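Local coordinates for protein glycosyl hydrolase, family 8 (PDB 3REN) that probably hydrolyses alpha-glucans as an alpha-amylase, although its (alpha/alpha)6-barrel fold and its sequence place it with family 8 glycosyl hydrolases, at residues M91-G96 against P109-I114; A122-N127 against F137-I142. One frame throughout, in Å; residues are numbered along the deposited sequence. Where two conformers were deposited one is given.

Both contacts are local in sequence, follow one another along the chain and draw on helix 113-130: contact 1 ends at its first turn, contact 2 uses its second half. Their settings differ. Contact 1 is partly buried, joining loop to loop and a short strand at the end of the barrel, and it mixes one leucine methyl with serine, asparagine and a bridging water. Contact 2 is fully buried between two helices and wholly apolar. The two centres lie about 15 Å apart, yet the sites touch: Arg92 CD lies 3.5 Å from Tyr138 OH.

Contact 1: residues M91-G96 against P109-I114; sequences MRLKNG and PSSATI
At one end of the (alpha/alpha)6 barrel, a type I beta turn from Leu93 to Gly96 in the loop after helix 78-89 meets the stretch that leads through strand 111-112 into helix 113-130. Leu93 makes the direct contact. Its CG stands anti to the carbonyl carbon (chi1 -63°), and the CD1 branch reaches across to the backbone around Pro109, 3.7 Å from Pro109 O. The same methyl lies 3.8 Å from Ser111 OG. CD1 thus packs by van der Waals contact over the backbone that leads into the strand. Leu93 also touches Asn107 of strand 106-107.

Polar linkage across the contact is left to a water. It accepts from Asn95 ND2 at 3.0 Å and donates to Ser111 OG at 2.9 Å, with a weak third bond to Pro109 O. An asparagine suits this place because its amide works in two directions: OD1 takes the N-H of Leu97, which holds the group near the turn, while ND2 is turned to the water. Ser111 OG is likewise shared: a small hydroxyl side chain fits this buried place, its OG held by Ile98 O and the water. The turn itself closes with Gly96 N bonded to Leu93 O at 3.0 Å, and Gly96 has positive phi (90°), where a side chain would jam against the carbonyl O of Asn95.

Contact 2: residues A122-N127 against F137-I142; sequences ALLLAN and FYAINI
Ala139 CB sits between two leucines of the facing helix, 3.7 Å from Leu123 CB and 3.8 Å from Leu124 CD2. The small methyl lets the backbones come close: the CA atoms of Leu123 and Ala139 are 5.9 Å apart, and the segment axes approach to 8.9 Å. Leu123 reaches further with its CD1 branch, which lies along the backbone of the opposite helix, 3.9 Å from Ala139 N, and meets Tyr138 CD2 obliquely at 4.1 Å. The first side-chain bond of Leu124 runs alongside the partner helix, not at it, but CG beside the backbone N (chi1 -63°) carries CD2 back over the alanine methyl. Tyr138 takes the other course, CG anti to the backbone N (chi1 -157°), which sets its ring beside Leu123.

These residues join helix 113-130 to helix 133-150, successive helices of the (alpha/alpha)6 barrel linked by a short turn and running nearly antiparallel, their N-to-C directions 156° apart. Leucines suit the interface because their branched ends pack against the small alanine methyl, and the contact is apolar throughout.

A second shell backs Leu123, Leu124 and Tyr138. Phe85 of helix 78-89 packs edge-to-face with the Tyr138 ring and also touches Leu123, which rests in addition on Met69 of helix 62-74. On the Leu124 side, Leu181 and Leu182 of helix 176-185 cover the leucine, and Val185 of that helix touches Ile140.

Contact 1: residues M91-G96 against P109-I114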
loop_
_atom_site.group_PDB
_atom_site.type_symbol
_atom_site.label_atom_id
_atom_site.label_comp_id
_atom_site.label_asym_id
_atom_site.label_seq_id
_atom_site.Cartn_x
_atom_site.Cartn_y
_atom_site.Cartn_z
HETATM N N MSE A 91 -15.518 -6.989 -8.928
HETATM C CA MSE A 91 -15.351 -7.369 -7.523
HETATM C C MSE A 91 -16.268 -6.522 -6.632
HETATM O O MSE A 91 -16.292 -6.732 -5.396
HETATM C CB MSE A 91 -13.872 -7.235 -7.090
HETATM C CG MSE A 91 -12.963 -8.223 -7.824
HETATM SE SE MSE A 91 -11.108 -8.069 -7.386
HETATM C CE MSE A 91 -11.123 -8.771 -5.539
ATOM N N ARG A 92 -17.034 -5.601 -7.231
ATOM C CA ARG A 92 -17.934 -4.765 -6.451
ATOM C C ARG A 92 -19.010 -5.632 -5.826
ATOM O O ARG A 92 -19.555 -6.512 -6.481
ATOM C CB ARG A 92 -18.586 -3.639 -7.261
ATOM C CG ARG A 92 -19.231 -2.591 -6.389
ATOM C CD ARG A 92 -20.008 -1.526 -7.200
ATOM N NE ARG A 92 -21.050 -2.125 -8.025
ATOM C CZ ARG A 92 -21.663 -1.506 -9.037
ATOM N NH1 ARG A 92 -22.602 -2.152 -9.751
ATOM N NH2 ARG A 92 -21.336 -0.249 -9.342
ATOM N N LEU A 93 -19.341 -5.360 -4.563
ATOM C CA LEU A 93 -20.329 -6.170 -3.854
ATOM C C LEU A 93 -21.672 -5.439 -3.814
ATOM O O LEU A 93 -21.765 -4.289 -4.247
ATOM C CB LEU A 93 -19.822 -6.514 -2.449
ATOM C CG LEU A 93 -18.552 -7.373 -2.299
ATOM C CD1 LEU A 93 -18.056 -7.340 -0.827
ATOM C CD2 LEU A 93 -18.774 -8.791 -2.751
ATOM N N LYS A 94 -22.707 -6.077 -3.256
ATOM C CA LYS A 94 -24.034 -5.444 -3.211
ATOM C C LYS A 94 -24.020 -4.222 -2.323
ATOM O O LYS A 94 -24.783 -3.293 -2.541
ATOM C CB LYS A 94 -25.119 -6.425 -2.714
ATOM N N ASN A 95 -23.153 -4.170 -1.317
ATOM C CA ASN A 95 -23.110 -2.928 -0.519
ATOM C C ASN A 95 -22.378 -1.723 -1.158
ATOM O O ASN A 95 -22.255 -0.664 -0.523
ATOM C CB ASN A 95 -22.598 -3.203 0.908
ATOM C CG ASN A 95 -21.175 -3.695 0.930
ATOM O OD1 ASN A 95 -20.483 -3.725 -0.114
ATOM N ND2 ASN A 95 -20.713 -4.089 2.106
ATOM N N GLY A 96 -21.875 -1.894 -2.395
ATOM C CA GLY A 96 -21.103 -0.856 -3.113
ATOM C C GLY A 96 -19.574 -0.866 -2.887
ATOM O O GLY A 96 -18.833 -0.092 -3.498
ATOM N N PRO A 109 -17.398 -11.865 0.602
ATOM C CA PRO A 109 -18.400 -10.881 1.029
ATOM C C PRO A 109 -17.832 -9.815 1.951
ATOM O O PRO A 109 -18.564 -8.963 2.448
ATOM C CB PRO A 109 -19.436 -11.734 1.783
ATOM C CG PRO A 109 -18.672 -12.915 2.279
ATOM C CD PRO A 109 -17.655 -13.200 1.200
ATOM N N SER A 110 -16.528 -9.800 2.150
ATOM C CA SER A 110 -15.979 -8.803 3.046
ATOM C C SER A 110 -15.014 -7.860 2.328
ATOM O O SER A 110 -14.497 -8.184 1.229
ATOM C CB SER A 110 -15.354 -9.491 4.253
ATOM O OG SER A 110 -14.179 -10.098 3.829
ATOM N N SER A 111 -14.802 -6.710 2.965
ATOM C CA SER A 111 -14.028 -5.601 2.436
ATOM C C SER A 111 -13.102 -5.014 3.533
ATOM O O SER A 111 -13.435 -5.109 4.707
ATOM C CB SER A 111 -14.978 -4.504 1.990
ATOM O OG SER A 111 -15.701 -4.929 0.865
ATOM N N ALA A 112 -11.991 -4.398 3.131
ATOM C CA ALA A 112 -11.090 -3.670 4.046
ATOM C C ALA A 112 -11.040 -2.207 3.581
ATOM O O ALA A 112 -10.770 -1.954 2.419
ATOM C CB ALA A 112 -9.681 -4.280 3.966
ATOM N N THR A 113 -11.263 -1.255 4.485
ATOM C CA THR A 113 -11.282 0.170 4.178
ATOM C C THR A 113 -10.056 0.644 3.377
ATOM O O THR A 113 -10.169 1.469 2.448
ATOM C CB THR A 113 -11.468 0.942 5.481
ATOM O OG1 THR A 113 -12.798 0.709 5.970
ATOM C CG2 THR A 113 -11.274 2.449 5.318
ATOM N N ILE A 114 -8.881 0.111 3.720
ATOM C CA ILE A 114 -7.666 0.557 3.053
ATOM C C ILE A 114 -7.713 0.231 1.560
ATOM O O ILE A 114 -7.257 1.035 0.750
ATOM C CB ILE A 114 -6.394 -0.046 3.735
ATOM C CG1 ILE A 114 -5.116 0.593 3.156
ATOM C CG2 ILE A 114 -6.412 -1.592 3.600
ATOM C CD1 ILE A 114 -3.743 0.083 3.747
HETATM O O HOH W 1 -18.135 -5.522 2.379
#

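Contact 2: residues A122-N127 against F137-I142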
loop_
_atom_site.group_PDB
_atom_site.type_symbol
_atom_site.label_atom_id
_atom_site.label_comp_id
_atom_site.label_asym_id
_atom_site.label_seq_id
_atom_site.Cartn_x
_atom_site.Cartn_y
_atom_site.Cartn_z
ATOM N N ALA A 122 -6.811 6.008 -6.768
ATOM C CA ALA A 122 -6.445 5.745 -8.173
ATOM C C ALA A 122 -7.481 6.308 -9.149
ATOM O O ALA A 122 -7.130 6.877 -10.189
ATOM C CB ALA A 122 -6.284 4.255 -8.411
ATOM N N LEU A 123 -8.748 6.159 -8.807
ATOM C CA LEU A 123 -9.856 6.695 -9.627
ATOM C C LEU A 123 -9.886 8.225 -9.680
ATOM O O LEU A 123 -10.057 8.815 -10.760
ATOM C CB LEU A 123 -11.194 6.122 -9.167
ATOM C CG LEU A 123 -11.432 4.651 -9.528
ATOM C CD1 LEU A 123 -12.622 4.129 -8.740
ATOM C CD2 LEU A 123 -11.666 4.485 -11.041
ATOM N N LEU A 124 -9.718 8.884 -8.533
ATOM C CA LEU A 124 -9.681 10.347 -8.507
ATOM C C LEU A 124 -8.440 10.882 -9.228
ATOM O O LEU A 124 -8.533 11.843 -9.988
ATOM C CB LEU A 124 -9.802 10.891 -7.087
ATOM C CG LEU A 124 -11.134 10.546 -6.403
ATOM C CD1 LEU A 124 -11.183 11.042 -4.928
ATOM C CD2 LEU A 124 -12.315 11.100 -7.222
ATOM N N LEU A 125 -7.280 10.268 -9.007
ATOM C CA LEU A 125 -6.106 10.605 -9.823
ATOM C C LEU A 125 -6.367 10.413 -11.329
ATOM O O LEU A 125 -5.948 11.225 -12.142
ATOM C CB LEU A 125 -4.864 9.774 -9.379
ATOM C CG LEU A 125 -4.392 10.039 -7.935
ATOM C CD1 LEU A 125 -3.219 9.166 -7.562
ATOM C CD2 LEU A 125 -4.103 11.565 -7.639
ATOM N N ALA A 126 -7.048 9.342 -11.691
ATOM C CA ALA A 126 -7.306 9.043 -13.092
ATOM C C ALA A 126 -8.203 10.118 -13.717
ATOM O O ALA A 126 -7.967 10.577 -14.850
ATOM C CB ALA A 126 -7.932 7.659 -13.237
ATOM N N ASN A 127 -9.213 10.538 -12.957
ATOM C CA ASN A 127 -10.092 11.620 -13.410
ATOM C C ASN A 127 -9.292 12.903 -13.642
ATOM O O ASN A 127 -9.500 13.568 -14.638
ATOM C CB ASN A 127 -11.205 11.894 -12.402
ATOM C CG ASN A 127 -11.946 13.192 -12.699
ATOM O OD1 ASN A 127 -12.657 13.198 -13.820
ATOM N ND2 ASN A 127 -11.882 14.179 -11.924
ATOM N N PHE A 137 -17.085 9.495 -10.751
ATOM C CA PHE A 137 -18.414 9.084 -10.320
ATOM C C PHE A 137 -18.373 7.716 -9.680
ATOM O O PHE A 137 -19.053 7.468 -8.688
ATOM C CB PHE A 137 -19.403 9.034 -11.514
ATOM C CG PHE A 137 -19.941 10.375 -11.910
ATOM C CD1 PHE A 137 -19.261 11.536 -11.577
ATOM C CD2 PHE A 137 -21.136 10.482 -12.629
ATOM C CE1 PHE A 137 -19.772 12.793 -11.934
ATOM C CE2 PHE A 137 -21.626 11.736 -13.014
ATOM C CZ PHE A 137 -20.941 12.883 -12.650
ATOM N N TYR A 138 -17.579 6.831 -10.261
ATOM C CA TYR A 138 -17.443 5.496 -9.715
ATOM C C TYR A 138 -16.759 5.582 -8.330
ATOM O O TYR A 138 -17.222 4.948 -7.386
ATOM C CB TYR A 138 -16.693 4.596 -10.691
ATOM C CG TYR A 138 -16.983 3.122 -10.457
ATOM C CD1 TYR A 138 -17.916 2.440 -11.258
ATOM C CD2 TYR A 138 -16.304 2.395 -9.456
ATOM C CE1 TYR A 138 -18.176 1.098 -11.074
ATOM C CE2 TYR A 138 -16.572 1.026 -9.265
ATOM C CZ TYR A 138 -17.507 0.403 -10.068
ATOM O OH TYR A 138 -17.809 -0.928 -9.875
ATOM N N ALA A 139 -15.705 6.384 -8.206
ATOM C CA ALA A 139 -15.065 6.642 -6.888
ATOM C C ALA A 139 -16.023 7.162 -5.810
ATOM O O ALA A 139 -15.961 6.745 -4.642
ATOM C CB ALA A 139 -13.899 7.604 -7.042
ATOM N N ILE A 140 -16.905 8.067 -6.205
ATOM C CA ILE A 140 -17.962 8.596 -5.353
ATOM C C ILE A 140 -18.924 7.540 -4.846
ATOM O O ILE A 140 -19.286 7.534 -3.672
ATOM C CB ILE A 140 -18.702 9.762 -6.094
ATOM C CG1 ILE A 140 -17.792 10.986 -6.122
ATOM C CG2 ILE A 140 -20.099 10.084 -5.454
ATOM C CD1 ILE A 140 -18.088 12.001 -7.259
ATOM N N ASN A 141 -19.373 6.655 -5.729
ATOM C CA ASN A 141 -20.202 5.527 -5.329
ATOM C C ASN A 141 -19.502 4.767 -4.183
ATOM O O ASN A 141 -20.136 4.456 -3.166
ATOM C CB ASN A 141 -20.365 4.499 -6.455
ATOM C CG ASN A 141 -21.257 4.941 -7.605
ATOM O OD1 ASN A 141 -22.109 5.812 -7.476
ATOM N ND2 ASN A 141 -21.093 4.241 -8.763
ATOM N N ILE A 142 -18.229 4.423 -4.365
ATOM C CA ILE A 142 -17.452 3.674 -3.345
ATOM C C ILE A 142 -17.341 4.452 -2.045
ATOM O O ILE A 142 -17.537 3.891 -0.948
ATOM C CB ILE A 142 -15.984 3.353 -3.785
ATOM C CG1 ILE A 142 -15.924 2.846 -5.220
ATOM C CG2 ILE A 142 -15.334 2.331 -2.824
ATOM C CD1 ILE A 142 -16.779 1.674 -5.452
#